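Local coordinates for 35 kDa hemin binding protein (Porphyromonas gingivalis, PDB 5Y1A), which probably binds hemin and travels as a cargo of the type IX secretion system, joining a thioredoxin domain to an immunoglobulin-like beta-sandwich domain, at residues 34-39 against 111-116; 38-43 against 71-76; 142-147 against 262-267. All blocks are in the same frame, centred on the assembly; numbering follows the deposited sequence. Where two conformers were deposited one is given.

Interaction 1: 34-39 against 111-116; sequences FKKNVV and SVCRME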
loop_
_atom_site.group_PDB
_atom_site.type_symbol
_atom_site.label_atom_id
_atom_site.label_comp_id
_atom_site.label_asym_id
_atom_site.label_seq_id
_atom_site.Cartn_x
_atom_site.Cartn_y
_atom_site.Cartn_z
ATOM N N PHE A 34 -19.808 5.202 12.989
ATOM C CA PHE A 34 -18.356 5.055 13.015
ATOM C C PHE A 34 -17.583 6.372 12.810
ATOM O O PHE A 34 -18.146 7.359 12.364
ATOM C CB PHE A 34 -17.937 3.959 11.999
ATOM C CG PHE A 34 -18.648 2.663 12.193
ATOM C CD1 PHE A 34 -18.339 1.844 13.276
ATOM C CD2 PHE A 34 -19.641 2.262 11.323
ATOM C CE1 PHE A 34 -19.015 0.648 13.491
ATOM C CE2 PHE A 34 -20.315 1.068 11.523
ATOM C CZ PHE A 34 -19.994 0.254 12.621
ATOM N N LYS A 35 -16.288 6.353 13.112
ATOM C CA LYS A 35 -15.433 7.539 13.034
ATOM C C LYS A 35 -14.822 7.680 11.636
ATOM O O LYS A 35 -14.062 6.819 11.215
ATOM C CB LYS A 35 -14.314 7.417 14.070
ATOM C CG LYS A 35 -13.239 8.499 13.990
ATOM C CD LYS A 35 -12.132 8.258 15.028
ATOM C CE LYS A 35 -11.155 7.159 14.567
ATOM N NZ LYS A 35 -10.086 6.934 15.592
ATOM N N LYS A 36 -15.132 8.782 10.955
ATOM C CA LYS A 36 -14.707 9.002 9.559
ATOM C C LYS A 36 -13.209 9.297 9.400
ATOM O O LYS A 36 -12.657 10.180 10.064
ATOM C CB LYS A 36 -15.566 10.132 8.942
ATOM C CG LYS A 36 -15.247 10.556 7.513
ATOM C CD LYS A 36 -15.749 9.540 6.510
ATOM C CE LYS A 36 -15.577 9.971 5.034
ATOM N NZ LYS A 36 -16.713 10.773 4.503
ATOM N N ASN A 37 -12.577 8.536 8.506
ATOM C CA ASN A 37 -11.242 8.860 7.984
ATOM C C ASN A 37 -11.405 9.239 6.523
ATOM O O ASN A 37 -12.289 8.717 5.859
ATOM C CB ASN A 37 -10.303 7.660 8.078
ATOM C CG ASN A 37 -10.082 7.217 9.514
ATOM O OD1 ASN A 37 -9.944 8.055 10.400
ATOM N ND2 ASN A 37 -10.070 5.919 9.750
ATOM N N VAL A 38 -10.539 10.130 6.051
ATOM C CA VAL A 38 -10.629 10.691 4.714
ATOM C C VAL A 38 -9.495 10.128 3.880
ATOM O O VAL A 38 -8.361 10.107 4.326
ATOM C CB VAL A 38 -10.562 12.233 4.757
ATOM C CG1 VAL A 38 -10.205 12.807 3.336
ATOM C CG2 VAL A 38 -11.893 12.802 5.190
ATOM N N VAL A 39 -9.824 9.657 2.679
ATOM C CA VAL A 39 -8.834 9.238 1.681
ATOM C C VAL A 39 -8.694 10.323 0.617
ATOM O O VAL A 39 -9.689 10.853 0.130
ATOM C CB VAL A 39 -9.281 7.886 1.015
ATOM C CG1 VAL A 39 -8.383 7.516 -0.177
ATOM C CG2 VAL A 39 -9.310 6.769 2.055
ATOM N N SER A 111 -8.761 13.887 -5.688
ATOM C CA SER A 111 -10.133 13.555 -5.329
ATOM C C SER A 111 -10.220 13.313 -3.815
ATOM O O SER A 111 -9.377 12.581 -3.246
ATOM C CB SER A 111 -10.541 12.288 -6.069
ATOM O OG SER A 111 -11.784 11.816 -5.594
ATOM N N VAL A 112 -11.246 13.903 -3.192
ATOM C CA VAL A 112 -11.532 13.685 -1.769
ATOM C C VAL A 112 -12.615 12.609 -1.624
ATOM O O VAL A 112 -13.781 12.846 -1.961
ATOM C CB VAL A 112 -11.984 14.997 -1.051
ATOM C CG1 VAL A 112 -12.178 14.715 0.443
ATOM C CG2 VAL A 112 -10.906 16.073 -1.224
ATOM N N CYS A 113 -12.203 11.421 -1.171
ATOM C CA CYS A 113 -13.105 10.292 -0.966
ATOM C C CYS A 113 -13.974 9.994 -2.197
ATOM O O CYS A 113 -15.116 9.564 -2.032
ATOM C CB CYS A 113 -14.031 10.534 0.242
ATOM S SG CYS A 113 -13.155 10.770 1.814
ATOM N N ARG A 114 -13.446 10.236 -3.408
ATOM C CA ARG A 114 -14.211 10.062 -4.661
ATOM C C ARG A 114 -15.594 10.690 -4.606
ATOM O O ARG A 114 -16.566 10.155 -5.168
ATOM C CB ARG A 114 -14.340 8.564 -5.009
ATOM C CG ARG A 114 -12.949 7.862 -5.109
ATOM C CD ARG A 114 -13.119 6.366 -5.351
ATOM N NE ARG A 114 -11.798 5.730 -5.427
ATOM C CZ ARG A 114 -11.587 4.439 -5.670
ATOM N NH1 ARG A 114 -12.621 3.590 -5.840
ATOM N NH2 ARG A 114 -10.337 3.984 -5.720
ATOM N N MET A 115 -15.694 11.828 -3.928
ATOM C CA MET A 115 -16.997 12.435 -3.710
ATOM C C MET A 115 -17.446 13.279 -4.901
ATOM O O MET A 115 -18.643 13.613 -5.040
ATOM C CB MET A 115 -17.020 13.221 -2.379
ATOM C CG MET A 115 -16.288 14.530 -2.361
ATOM S SD MET A 115 -15.948 15.101 -0.637
ATOM C CE MET A 115 -16.930 14.009 0.319
ATOM N N GLU A 116 -16.502 13.612 -5.773
ATOM C CA GLU A 116 -16.801 14.427 -6.962
ATOM C C GLU A 116 -17.544 13.647 -8.043
ATOM O O GLU A 116 -17.161 12.511 -8.371
ATOM C CB GLU A 116 -15.516 15.036 -7.542
ATOM C CG GLU A 116 -14.665 15.839 -6.513
ATOM C CD GLU A 116 -13.721 14.945 -5.661
ATOM O OE1 GLU A 116 -13.705 13.710 -5.870
ATOM O OE2 GLU A 116 -12.981 15.479 -4.793
#

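Interaction 2: 38-43 against 71-76; sequences VVLEVF and ERVFQT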
loop_
_atom_site.group_PDB
_atom_site.type_symbol
_atom_site.label_atom_id
_atom_site.label_comp_id
_atom_site.label_asym_id
_atom_site.label_seq_id
_atom_site.Cartn_x
_atom_site.Cartn_y
_atom_site.Cartn_z
ATOM N N VAL A 38 -10.539 10.130 6.051
ATOM C CA VAL A 38 -10.629 10.691 4.714
ATOM C C VAL A 38 -9.495 10.128 3.880
ATOM O O VAL A 38 -8.361 10.107 4.326
ATOM C CB VAL A 38 -10.562 12.233 4.757
ATOM C CG1 VAL A 38 -10.205 12.807 3.336
ATOM C CG2 VAL A 38 -11.893 12.802 5.190
ATOM N N VAL A 39 -9.824 9.657 2.679
ATOM C CA VAL A 39 -8.834 9.238 1.681
ATOM C C VAL A 39 -8.694 10.323 0.617
ATOM O O VAL A 39 -9.689 10.853 0.130
ATOM C CB VAL A 39 -9.281 7.886 1.015
ATOM C CG1 VAL A 39 -8.383 7.516 -0.177
ATOM C CG2 VAL A 39 -9.310 6.769 2.055
ATOM N N LEU A 40 -7.456 10.668 0.277
ATOM C CA LEU A 40 -7.184 11.562 -0.851
ATOM C C LEU A 40 -6.506 10.714 -1.906
ATOM O O LEU A 40 -5.615 9.930 -1.567
ATOM C CB LEU A 40 -6.264 12.718 -0.427
ATOM C CG LEU A 40 -6.712 13.549 0.793
ATOM C CD1 LEU A 40 -5.741 14.718 1.012
ATOM C CD2 LEU A 40 -8.145 14.059 0.591
ATOM N N GLU A 41 -6.974 10.804 -3.156
ATOM C CA GLU A 41 -6.261 10.205 -4.303
ATOM C C GLU A 41 -5.731 11.345 -5.146
ATOM O O GLU A 41 -6.502 12.147 -5.661
ATOM C CB GLU A 41 -7.186 9.236 -5.090
ATOM C CG GLU A 41 -7.498 7.993 -4.229
ATOM C CD GLU A 41 -8.604 7.135 -4.803
ATOM O OE1 GLU A 41 -9.711 7.679 -4.956
ATOM O OE2 GLU A 41 -8.358 5.938 -5.105
ATOM N N VAL A 42 -4.398 11.441 -5.223
ATOM C CA VAL A 42 -3.730 12.505 -5.953
ATOM C C VAL A 42 -3.129 11.978 -7.250
ATOM O O VAL A 42 -2.449 10.941 -7.270
ATOM C CB VAL A 42 -2.583 13.108 -5.131
ATOM C CG1 VAL A 42 -1.982 14.363 -5.881
ATOM C CG2 VAL A 42 -3.086 13.408 -3.712
ATOM N N PHE A 43 -3.352 12.727 -8.328
ATOM C CA PHE A 43 -2.950 12.290 -9.676
ATOM C C PHE A 43 -1.728 13.066 -10.133
ATOM O O PHE A 43 -1.733 14.292 -10.171
ATOM C CB PHE A 43 -4.159 12.435 -10.611
ATOM C CG PHE A 43 -5.391 11.836 -10.016
ATOM C CD1 PHE A 43 -5.429 10.474 -9.691
ATOM C CD2 PHE A 43 -6.496 12.634 -9.700
ATOM C CE1 PHE A 43 -6.562 9.934 -9.034
ATOM C CE2 PHE A 43 -7.631 12.088 -9.060
ATOM C CZ PHE A 43 -7.663 10.746 -8.750
ATOM N N GLU A 71 -4.311 12.660 11.874
ATOM C CA GLU A 71 -4.197 11.202 11.895
ATOM C C GLU A 71 -5.267 10.510 11.057
ATOM O O GLU A 71 -5.166 9.314 10.780
ATOM C CB GLU A 71 -4.311 10.685 13.331
ATOM C CG GLU A 71 -3.008 10.653 14.111
ATOM C CD GLU A 71 -3.231 10.602 15.613
ATOM O OE1 GLU A 71 -2.312 10.999 16.356
ATOM O OE2 GLU A 71 -4.323 10.176 16.050
ATOM N N ARG A 72 -6.296 11.258 10.673
ATOM C CA ARG A 72 -7.462 10.683 10.005
ATOM C C ARG A 72 -7.522 11.009 8.499
ATOM O O ARG A 72 -8.551 10.784 7.846
ATOM C CB ARG A 72 -8.745 11.136 10.720
ATOM C CG ARG A 72 -8.895 10.543 12.121
ATOM C CD ARG A 72 -10.002 11.206 12.955
ATOM N NE ARG A 72 -11.330 11.143 12.335
ATOM C CZ ARG A 72 -12.419 11.728 12.840
ATOM N NH1 ARG A 72 -12.341 12.412 13.989
ATOM N NH2 ARG A 72 -13.580 11.644 12.204
ATOM N N VAL A 73 -6.422 11.534 7.959
ATOM C CA VAL A 73 -6.322 11.783 6.501
ATOM C C VAL A 73 -5.270 10.847 5.905
ATOM O O VAL A 73 -4.102 10.879 6.299
ATOM C CB VAL A 73 -5.971 13.260 6.153
ATOM C CG1 VAL A 73 -5.896 13.448 4.635
ATOM C CG2 VAL A 73 -7.006 14.194 6.756
ATOM N N PHE A 74 -5.688 10.015 4.955
ATOM C CA PHE A 74 -4.785 9.027 4.357
ATOM C C PHE A 74 -4.563 9.422 2.903
ATOM O O PHE A 74 -5.450 9.213 2.080
ATOM C CB PHE A 74 -5.394 7.617 4.413
ATOM C CG PHE A 74 -5.805 7.173 5.799
ATOM C CD1 PHE A 74 -5.022 7.480 6.924
ATOM C CD2 PHE A 74 -6.974 6.437 5.983
ATOM C CE1 PHE A 74 -5.439 7.071 8.209
ATOM C CE2 PHE A 74 -7.374 6.008 7.251
ATOM C CZ PHE A 74 -6.588 6.315 8.360
ATOM N N GLN A 75 -3.396 9.992 2.598
ATOM C CA GLN A 75 -3.069 10.387 1.228
ATOM C C GLN A 75 -2.613 9.203 0.380
ATOM O O GLN A 75 -2.011 8.242 0.876
ATOM C CB GLN A 75 -1.925 11.408 1.204
ATOM C CG GLN A 75 -2.109 12.671 2.001
ATOM C CD GLN A 75 -0.811 13.485 1.991
ATOM O OE1 GLN A 75 -0.438 14.044 0.966
ATOM N NE2 GLN A 75 -0.118 13.525 3.124
ATOM N N THR A 76 -2.933 9.265 -0.910
ATOM C CA THR A 76 -2.378 8.324 -1.882
ATOM C C THR A 76 -2.032 9.090 -3.159
ATOM O O THR A 76 -2.747 10.028 -3.514
ATOM C CB THR A 76 -3.357 7.198 -2.236
ATOM O OG1 THR A 76 -4.483 7.745 -2.926
ATOM C CG2 THR A 76 -3.838 6.460 -1.006
#

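Interaction 3: 142-147 against 262-267; sequences TAPAEV and SIINAG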
loop_
_atom_site.group_PDB
_atom_site.type_symbol
_atom_site.label_atom_id
_atom_site.label_comp_id
_atom_site.label_asym_id
_atom_site.label_seq_id
_atom_site.Cartn_x
_atom_site.Cartn_y
_atom_site.Cartn_z
ATOM N N THR A 142 -18.533 11.422 11.145
ATOM C CA THR A 142 -18.998 10.048 11.274
ATOM C C THR A 142 -19.209 9.383 9.912
ATOM O O THR A 142 -19.329 10.044 8.880
ATOM C CB THR A 142 -20.333 9.940 12.056
ATOM O OG1 THR A 142 -21.411 10.352 11.217
ATOM C CG2 THR A 142 -20.307 10.782 13.320
ATOM N N ALA A 143 -19.325 8.070 9.933
ATOM C CA ALA A 143 -19.436 7.297 8.699
ATOM C C ALA A 143 -20.224 6.031 8.998
ATOM O O ALA A 143 -20.194 5.532 10.141
ATOM C CB ALA A 143 -18.038 6.962 8.186
ATOM N N PRO A 144 -20.964 5.509 8.001
ATOM C CA PRO A 144 -21.757 4.291 8.171
ATOM C C PRO A 144 -20.996 2.977 7.919
ATOM O O PRO A 144 -21.616 1.945 7.761
ATOM C CB PRO A 144 -22.857 4.477 7.128
ATOM C CG PRO A 144 -22.166 5.164 6.022
ATOM C CD PRO A 144 -21.212 6.133 6.676
ATOM N N ALA A 145 -19.664 3.036 7.873
ATOM C CA ALA A 145 -18.835 1.826 7.796
ATOM C C ALA A 145 -17.534 2.067 8.521
ATOM O O ALA A 145 -17.159 3.224 8.784
ATOM C CB ALA A 145 -18.582 1.419 6.330
ATOM N N GLU A 146 -16.849 0.974 8.858
ATOM C CA GLU A 146 -15.534 1.054 9.474
ATOM C C GLU A 146 -14.732 -0.117 8.932
ATOM O O GLU A 146 -15.295 -1.185 8.626
ATOM C CB GLU A 146 -15.667 0.984 11.002
ATOM C CG GLU A 146 -14.407 0.736 11.792
ATOM C CD GLU A 146 -14.731 0.476 13.251
ATOM O OE1 GLU A 146 -14.835 -0.715 13.647
ATOM O OE2 GLU A 146 -14.904 1.477 13.980
ATOM N N VAL A 147 -13.426 0.092 8.803
ATOM C CA VAL A 147 -12.537 -0.999 8.418
ATOM C C VAL A 147 -11.250 -0.917 9.214
ATOM O O VAL A 147 -10.615 0.153 9.305
ATOM C CB VAL A 147 -12.302 -1.097 6.880
ATOM C CG1 VAL A 147 -11.770 0.204 6.313
ATOM C CG2 VAL A 147 -11.382 -2.285 6.547
ATOM N N SER A 262 -18.577 7.132 -3.961
ATOM C CA SER A 262 -17.724 7.685 -2.884
ATOM C C SER A 262 -17.090 6.608 -2.007
ATOM O O SER A 262 -17.602 5.475 -1.896
ATOM C CB SER A 262 -18.508 8.692 -2.008
ATOM O OG SER A 262 -19.556 8.037 -1.296
ATOM N N ILE A 263 -15.978 6.979 -1.395
ATOM C CA ILE A 263 -15.335 6.167 -0.372
ATOM C C ILE A 263 -16.060 6.459 0.943
ATOM O O ILE A 263 -16.226 7.627 1.337
ATOM C CB ILE A 263 -13.830 6.487 -0.282
ATOM C CG1 ILE A 263 -13.168 6.284 -1.668
ATOM C CG2 ILE A 263 -13.190 5.633 0.819
ATOM C CD1 ILE A 263 -11.634 6.557 -1.707
ATOM N N ILE A 264 -16.499 5.383 1.592
ATOM C CA ILE A 264 -17.348 5.471 2.752
ATOM C C ILE A 264 -16.473 5.604 4.023
ATOM O O ILE A 264 -16.722 6.489 4.870
ATOM C CB ILE A 264 -18.269 4.249 2.819
ATOM C CG1 ILE A 264 -19.212 4.232 1.607
ATOM C CG2 ILE A 264 -19.103 4.259 4.127
ATOM C CD1 ILE A 264 -19.775 2.814 1.278
ATOM N N ASN A 265 -15.506 4.701 4.184
ATOM C CA ASN A 265 -14.513 4.869 5.243
ATOM C C ASN A 265 -13.246 4.096 4.920
ATOM O O ASN A 265 -13.203 3.329 3.953
ATOM C CB ASN A 265 -15.068 4.431 6.600
ATOM C CG ASN A 265 -14.527 5.270 7.755
ATOM O OD1 ASN A 265 -13.562 6.047 7.613
ATOM N ND2 ASN A 265 -15.146 5.115 8.909
ATOM N N ALA A 266 -12.207 4.317 5.718
ATOM C CA ALA A 266 -10.884 3.757 5.408
ATOM C C ALA A 266 -10.156 3.429 6.705
ATOM O O ALA A 266 -10.480 3.978 7.763
ATOM C CB ALA A 266 -10.087 4.775 4.662
ATOM N N GLY A 267 -9.148 2.572 6.594
ATOM C CA GLY A 267 -8.235 2.278 7.696
ATOM C C GLY A 267 -6.833 2.132 7.103
ATOM O O GLY A 267 -6.674 1.818 5.921
HETATM O O HOH W 1 -12.686 2.880 9.291
#

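Interaction 1: 34-39 against 111-116
V39 and C113 meet at the point where strand 109-112 ends and the chain begins to turn away from strand 34-44. C113 N donates to V39 O at 2.9 Å, and the donor lies nearly along the C=O axis of the acceptor. In return V39 N points at C113 SG, 3.6 Å away, a weak bond in which the sulfur stands where an antiparallel partner would offer a carbonyl oxygen. The carbonyl of C113 is bound instead to I263.

The thiol is the tightest spot of the contact. SG, anti to its own carbonyl carbon (chi1 -60°), settles against V38, with C113 SG 3.8 Å from V38 CA and also against V38 CG1. V38 and V112 cross obliquely, V38 CG1 lying 4.0 Å from V112 CG1, so the two valines and the sulfur form one apolar patch.

C113 is placed there by a tight turn, closed by M115 N donating to V112 O at 2.9 Å, with C113 and R114 both in the left-handed region. The E116 carboxylate braces the turn on the syn side of both oxygens: E116 OE1 receives S111 OG at 2.7 Å and E116 OE2 receives V112 N at 2.8 Å.

Toward the start of 34-39 the contact loosens. K36 grazes the sulfur only with CE, 4.1 Å from C113 SG, while its bent chain carries NZ on to G137 O. All of this belongs to the central sheet of the thioredoxin domain, where 109-112 runs antiparallel to 34-44. F138 of helix 127-138 packs on K36 and V38, K133 of the same helix on V112, and I263 of strand 263-270 lies against V39 and C113.

Interaction 2: 38-43 against 71-76
L40 O is the best-held polar atom here, gripped by two bonds from the same residue. T76 OG1 donates to L40 O at 2.8 Å, in the carbonyl plane and on a lone pair. T76 N donates to that oxygen as well, but from 26° above the plane. The hydroxyl reaches it because OG1 takes the crowded position between the backbone N and the carbonyl carbon (chi1 66°), which also brings T76 OG1 to 3.3 Å from E41 CG.

Either side of this doubled bond the strands are laced as a regular parallel ladder, their directions differing by 18°. V38 N donates to R72 O at 2.8 Å and F74 N to V38 O at 2.7 Å, both nearly along the C=O axis. L40 N to F74 O is longer, 3.1 Å, with the donor above the carbonyl plane. V42 N to T76 O, 2.8 Å, is the last rung between 38-43 and 71-76, and the ladder continues from V42 to V78.

Of the side chains, L40 and V73 cross obliquely, L40 CD1 lying 3.8 Å from V73 CG1. E41 and T76 lie side by side on the other face, with V39 and F74; the E41 carboxylate is held there by Y183 and a salt bridge to R114.

The two strands flank the beta-alpha-beta crossover of the thioredoxin fold, with helix 51-63 in the connection. I58 of that helix packs on L40, V42 and Q75, and V42 lies near the probable CxxC motif at its start. Against the opposite face, strand 263-270 presses I263 and A266 on V39, and A266 and Q268 on F74.

Interaction 3: 142-147 against 262-267
Strands 145-147 and 263-267 run side by side in nearly the same direction, 22° apart and 5.5 Å at closest approach, without a direct backbone hydrogen bond between them. The N265 side chain makes the link instead: N265 ND2 donates to A145 O at 2.8 Å, nearly straight (168°), with the acceptor in the plane of the amide. Its other contacts fix the amide's rotation, since ND2 also bonds K35 O, and OD1 accepts from N37 N. Beside it, I264 CG2, anti to the backbone N, lies 3.6 Å from A145 CB and 3.7 Å from P144 CG. I264 and N265 form a classic beta bulge opposite V251, with I264 in a helical conformation, and both point toward 142-147. The two strands belong to different sheets of the beta-sandwich domain, and 263-270 is an outermost strand of its own. Further along, one water bridges them, accepting from V147 N at 2.9 Å and donating to A266 O at 2.9 Å. V147 CG1, in the crowded position between the backbone N and the carbonyl carbon, touches G267 N at 3.5 Å, and G267 CA approaches V147 O at 3.6 Å.

Overall arrangement
All three contacts are largely buried, but they differ in what they join. Interactions 1 and 2 build on strand 34-44, which has 109-112 and 73-79 as neighbours in the thioredoxin sheet; V38 and V39 serve both. Interaction 2 is a regular backbone ladder, whereas interaction 1, at a strand end, keeps one strong backbone bond and adds a sulfur, valine methyls and a braced turn. N37 CB packs on F74 CE2 between them. Interaction 3 lies where the chain leaves the thioredoxin sheet, in which F34 O still pairs with A143 N, for the sandwich; there an amide and a water replace direct backbone bonds. V39 CG2 on A266 CB links the domains.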